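Local coordinates for protein alpha-1,2-mannosidase (Bacteroides thetaiotaomicron, PDB 2WW2) that is a calcium-dependent, inverting alpha-mannosidase of glycoside hydrolase family 92 and probably cleaves alpha-1,2-linked mannosides, at residues A[147-150]-A[155-158]; A[161-166]-A[190-195]. All blocks are in the same frame, centred on the assembly; numbering follows the deposited sequence. Where two conformers were deposited one is given.

Contact 1 of 2, residues A[147-150]-A[155-158]; sequences VDAY and SITI
In the apolar core of the N-terminal beta-sandwich domain, Ile156 of strand 154-159 reaches across to Ala149 and Val147 of segment 147-150. Strands 143-148 and 154-159 are not sheet partners, and what joins them here is mainly the Ile156 side chain. Ile156 does most of the touching. Its CG1 branch lies anti to the carbonyl carbon (chi1 -55°) and runs on extended, which sets CD1 over the gap between the two partners. Ala149 CB sits 3.7 Å from Ile156 CG1 and 3.8 Å from Ile156 CD1, so the methyl rests alongside the end of the branch. The same CD1 comes 3.8 Å from Val147 O, while Val147 CG1 touches it more loosely at 4.4 Å. Ile156 also touches Thr215 and Ala217, and Met186 and Phe184 press on Val147 and Ala149.

Asp148, between the two inward residues, points its side chain away from Ile156 and shapes the chain instead. Its OD1 takes the N-H of Tyr150 close to head-on (2.8 Å from Tyr150 N to Asp148 OD1, 145° at the hydrogen). OD2 is gripped by Arg96, Tyr214 and Asn48, which fixes the rotation of this buried carboxylate and probably favours its charged form. The result is an Asx turn at Asp148-Tyr150, beside the interlayer hydrophobic packing typical of a beta-sandwich.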
loop_
_atom_site.group_PDB
_atom_site.type_symbol
_atom_site.label_atom_id
_atom_site.label_comp_id
_atom_site.label_asym_id
_atom_site.label_seq_id
_atom_site.Cartn_x
_atom_site.Cartn_y
_atom_site.Cartn_z
ATOM N N VAL A 147 3.922 46.081 20.461
ATOM C CA VAL A 147 2.542 45.776 20.172
ATOM C C VAL A 147 2.394 45.768 18.644
ATOM O O VAL A 147 2.827 46.694 17.961
ATOM C CB VAL A 147 1.591 46.805 20.794
ATOM C CG1 VAL A 147 0.171 46.532 20.386
ATOM C CG2 VAL A 147 1.701 46.798 22.348
ATOM N N ASP A 148 1.814 44.698 18.118
ATOM C CA ASP A 148 1.733 44.485 16.679
ATOM C C ASP A 148 0.247 44.388 16.379
ATOM O O ASP A 148 -0.430 43.473 16.848
ATOM C CB ASP A 148 2.504 43.203 16.318
ATOM C CG ASP A 148 2.438 42.856 14.832
ATOM O OD1 ASP A 148 1.394 43.114 14.192
ATOM O OD2 ASP A 148 3.442 42.317 14.310
ATOM N N ALA A 149 -0.276 45.365 15.628
ATOM C CA ALA A 149 -1.710 45.427 15.371
ATOM C C ALA A 149 -2.080 44.781 14.036
ATOM O O ALA A 149 -3.212 44.924 13.559
ATOM C CB ALA A 149 -2.222 46.907 15.453
ATOM N N TYR A 150 -1.114 44.070 13.458
ATOM C CA TYR A 150 -1.287 43.250 12.248
ATOM C C TYR A 150 -1.474 44.125 11.008
ATOM O O TYR A 150 -1.458 45.358 11.101
ATOM C CB TYR A 150 -2.481 42.308 12.406
ATOM C CG TYR A 150 -2.151 40.839 12.262
ATOM C CD1 TYR A 150 -2.568 40.115 11.148
ATOM C CD2 TYR A 150 -1.434 40.168 13.244
ATOM C CE1 TYR A 150 -2.293 38.752 11.024
ATOM C CE2 TYR A 150 -1.136 38.799 13.125
ATOM C CZ TYR A 150 -1.589 38.107 12.011
ATOM O OH TYR A 150 -1.356 36.757 11.872
ATOM N N SER A 155 -4.536 50.535 13.527
ATOM C CA SER A 155 -4.094 51.797 14.133
ATOM C C SER A 155 -3.735 51.547 15.584
ATOM O O SER A 155 -4.314 50.666 16.246
ATOM C CB SER A 155 -5.204 52.844 14.067
ATOM O OG SER A 155 -6.351 52.375 14.775
ATOM N N ILE A 156 -2.776 52.322 16.074
ATOM C CA ILE A 156 -2.368 52.261 17.462
ATOM C C ILE A 156 -2.154 53.674 17.983
ATOM O O ILE A 156 -1.600 54.522 17.280
ATOM C CB ILE A 156 -1.020 51.510 17.626
ATOM C CG1 ILE A 156 -1.091 50.111 17.005
ATOM C CG2 ILE A 156 -0.641 51.395 19.111
ATOM C CD1 ILE A 156 0.274 49.388 17.002
ATOM N N THR A 157 -2.596 53.920 19.216
ATOM C CA THR A 157 -2.323 55.178 19.896
ATOM C C THR A 157 -1.689 54.886 21.253
ATOM O O THR A 157 -2.149 54.021 21.989
ATOM C CB THR A 157 -3.605 56.021 20.068
ATOM O OG1 THR A 157 -4.154 56.319 18.779
ATOM C CG2 THR A 157 -3.304 57.328 20.794
ATOM N N ILE A 158 -0.616 55.597 21.568
ATOM C CA ILE A 158 0.067 55.417 22.843
ATOM C C ILE A 158 -0.204 56.633 23.698
ATOM O O ILE A 158 -0.189 57.751 23.203
ATOM C CB ILE A 158 1.601 55.340 22.656
ATOM C CG1 ILE A 158 1.979 54.326 21.576
ATOM C CG2 ILE A 158 2.309 55.039 24.013
ATOM C CD1 ILE A 158 3.470 54.292 21.269
#

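Contact 2 of 2, residues A[161-166]-A[190-195]; sequences EKRLVK and HPVIEY
With CG anti to its own carbonyl carbon (chi1 -63°) and the chain bent at chi3 (-75°), Arg163 lays its methylene groups against the peptide that joins His190 to Pro191. CD makes the nearest approach, 3.5 Å from His190 O and 4.1 Å from Pro191 N, and CG follows at 3.7 Å from His190 O. The aliphatic part of the arginine therefore does the touching, alongside a backbone carbonyl, while the chi3 bend turns the guanidinium group away from it. That group has other business: NH1 donates to the backbone carbonyl of Phe188 and also meets a glycerol molecule, probably left from the crystallisation liquor. Val192 completes the contact from the other segment, its CG2 methyl standing 4.2 Å from Arg163 CA and 4.5 Å from Arg163 CG.

Each segment carries a bulge. Arg163, with a positive phi of 60°, and Leu164 together lie opposite the single residue Glu159, forming a G1 beta bulge in the hairpin of strands 154-159 and 164-169. Ile193 and Glu194 share Lys220 as partner and form a classic beta bulge opposite strand 216-221. The contact thus brings together a hairpin end in one layer of the N-terminal beta-sandwich and the chain crossing to the other layer, near the domain surface.

Behind Val192 lie Leu219 and Phe221 of strand 216-221, giving its methyls an apolar backing. His190 turns its ring away from Arg163: NE2 is hydrogen-bonded to Glu227 OE1, and Val223 and Pro224 pack against the side chain. Lys162, beside the arginine, forms a salt bridge through NZ with Glu159 OE2.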
loop_
_atom_site.group_PDB
_atom_site.type_symbol
_atom_site.label_atom_id
_atom_site.label_comp_id
_atom_site.label_asym_id
_atom_site.label_seq_id
_atom_site.Cartn_x
_atom_site.Cartn_y
_atom_site.Cartn_z
ATOM N N GLU A 161 2.119 58.811 29.265
ATOM C CA GLU A 161 1.919 59.338 30.617
ATOM C C GLU A 161 0.849 58.551 31.390
ATOM O O GLU A 161 0.918 58.446 32.610
ATOM C CB GLU A 161 1.642 60.867 30.607
ATOM C CG GLU A 161 0.238 61.295 30.143
ATOM C CD GLU A 161 -0.051 61.036 28.651
ATOM O OE1 GLU A 161 0.846 60.584 27.906
ATOM O OE2 GLU A 161 -1.195 61.304 28.222
ATOM N N LYS A 162 -0.114 57.964 30.683
ATOM C CA LYS A 162 -1.110 57.112 31.332
ATOM C C LYS A 162 -0.720 55.625 31.287
ATOM O O LYS A 162 -1.443 54.765 31.799
ATOM C CB LYS A 162 -2.482 57.285 30.679
ATOM C CG LYS A 162 -3.024 58.703 30.691
ATOM C CD LYS A 162 -4.538 58.680 30.660
ATOM C CE LYS A 162 -5.089 60.047 30.298
ATOM N NZ LYS A 162 -4.897 60.257 28.837
ATOM N N ARG A 163 0.415 55.322 30.667
ATOM C CA ARG A 163 0.859 53.930 30.551
ATOM C C ARG A 163 -0.162 53.086 29.791
ATOM O O ARG A 163 -0.299 51.892 30.065
ATOM C CB ARG A 163 1.104 53.326 31.936
ATOM C CG ARG A 163 2.228 54.024 32.729
ATOM C CD ARG A 163 2.285 53.488 34.156
ATOM N NE ARG A 163 1.187 54.026 34.947
ATOM C CZ ARG A 163 0.238 53.305 35.548
ATOM N NH1 ARG A 163 0.242 51.970 35.485
ATOM N NH2 ARG A 163 -0.707 53.933 36.248
ATOM N N LEU A 164 -0.871 53.710 28.842
ATOM C CA LEU A 164 -1.911 53.027 28.086
ATOM C C LEU A 164 -1.556 52.905 26.617
ATOM O O LEU A 164 -0.921 53.800 26.051
ATOM C CB LEU A 164 -3.249 53.790 28.169
ATOM C CG LEU A 164 -3.972 53.864 29.514
ATOM C CD1 LEU A 164 -5.282 54.685 29.394
ATOM C CD2 LEU A 164 -4.238 52.455 30.055
ATOM N N VAL A 165 -1.989 51.811 25.993
ATOM C CA VAL A 165 -1.961 51.710 24.532
ATOM C C VAL A 165 -3.336 51.264 24.067
ATOM O O VAL A 165 -3.911 50.351 24.640
ATOM C CB VAL A 165 -0.892 50.714 24.021
ATOM C CG1 VAL A 165 -1.094 50.429 22.528
ATOM C CG2 VAL A 165 0.515 51.267 24.260
ATOM N N LYS A 166 -3.876 51.913 23.044
ATOM C CA LYS A 166 -5.155 51.488 22.489
ATOM C C LYS A 166 -4.979 51.307 20.991
ATOM O O LYS A 166 -4.039 51.850 20.413
ATOM C CB LYS A 166 -6.231 52.543 22.771
ATOM C CG LYS A 166 -6.477 52.749 24.273
ATOM C CD LYS A 166 -7.559 53.799 24.546
ATOM C CE LYS A 166 -7.747 53.968 26.051
ATOM N NZ LYS A 166 -8.569 55.168 26.360
ATOM N N HIS A 190 4.406 49.897 34.830
ATOM C CA HIS A 190 5.581 50.729 35.085
ATOM C C HIS A 190 5.664 51.868 34.074
ATOM O O HIS A 190 5.092 51.774 32.988
ATOM C CB HIS A 190 6.843 49.864 35.030
ATOM C CG HIS A 190 7.069 49.054 36.269
ATOM N ND1 HIS A 190 6.356 47.908 36.554
ATOM C CD2 HIS A 190 7.940 49.222 37.296
ATOM C CE1 HIS A 190 6.765 47.414 37.711
ATOM N NE2 HIS A 190 7.730 48.191 38.179
ATOM N N PRO A 191 6.368 52.956 34.435
ATOM C CA PRO A 191 6.502 54.118 33.559
ATOM C C PRO A 191 7.092 53.771 32.203
ATOM O O PRO A 191 8.058 52.994 32.112
ATOM C CB PRO A 191 7.501 55.007 34.300
ATOM C CG PRO A 191 7.356 54.615 35.748
ATOM C CD PRO A 191 7.015 53.162 35.749
ATOM N N VAL A 192 6.519 54.375 31.172
ATOM C CA VAL A 192 6.984 54.229 29.811
ATOM C C VAL A 192 8.046 55.294 29.558
ATOM O O VAL A 192 7.727 56.468 29.421
ATOM C CB VAL A 192 5.815 54.409 28.827
ATOM C CG1 VAL A 192 6.308 54.364 27.378
ATOM C CG2 VAL A 192 4.740 53.343 29.076
ATOM N N ILE A 193 9.305 54.884 29.499
ATOM C CA ILE A 193 10.429 55.814 29.391
ATOM C C ILE A 193 10.614 56.344 27.975
ATOM O O ILE A 193 10.855 57.542 27.789
ATOM C CB ILE A 193 11.737 55.140 29.834
ATOM C CG1 ILE A 193 11.550 54.513 31.213
ATOM C CG2 ILE A 193 12.892 56.146 29.849
ATOM C CD1 ILE A 193 10.957 55.444 32.243
ATOM N N GLU A 194 10.525 55.452 26.984
ATOM C CA GLU A 194 10.585 55.849 25.570
ATOM C C GLU A 194 9.529 55.047 24.794
ATOM O O GLU A 194 9.027 54.039 25.286
ATOM C CB GLU A 194 11.996 55.638 24.980
ATOM C CG GLU A 194 13.072 56.447 25.722
ATOM C CD GLU A 194 14.502 56.118 25.300
ATOM O OE1 GLU A 194 14.710 55.650 24.166
ATOM O OE2 GLU A 194 15.426 56.328 26.116
ATOM N N TYR A 195 9.169 55.510 23.600
ATOM C CA TYR A 195 8.074 54.895 22.866
ATOM C C TYR A 195 8.160 55.359 21.420
ATOM O O TYR A 195 8.867 56.321 21.095
ATOM C CB TYR A 195 6.733 55.318 23.475
ATOM C CG TYR A 195 6.773 56.786 23.876
ATOM C CD1 TYR A 195 6.458 57.780 22.964
ATOM C CD2 TYR A 195 7.193 57.165 25.153
ATOM C CE1 TYR A 195 6.532 59.128 23.319
ATOM C CE2 TYR A 195 7.280 58.502 25.519
ATOM C CZ TYR A 195 6.944 59.477 24.597
ATOM O OH TYR A 195 7.028 60.807 24.948
#

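In the fold
Contacts 1 and 2 follow one another along the chain, and their centres lie about 13 Å apart in the same N-terminal domain. The hairpin of strands 154-159 and 164-169 joins them: Thr157 N approaches Lys166 O at 2.8 Å, a probable hydrogen bond, and Ile156 CG2 packs on Val165 CG1 at 3.6 Å. Ile156 of contact 1 thus also touches contact 2, one branch reaching into contact 1 and the other lying against the strand of contact 2. Contact 1 is buried, whereas contact 2 is at the surface, their centres about 31 and 39 Å from that of the chain. Neither supplies a ligand to the two sodium sites.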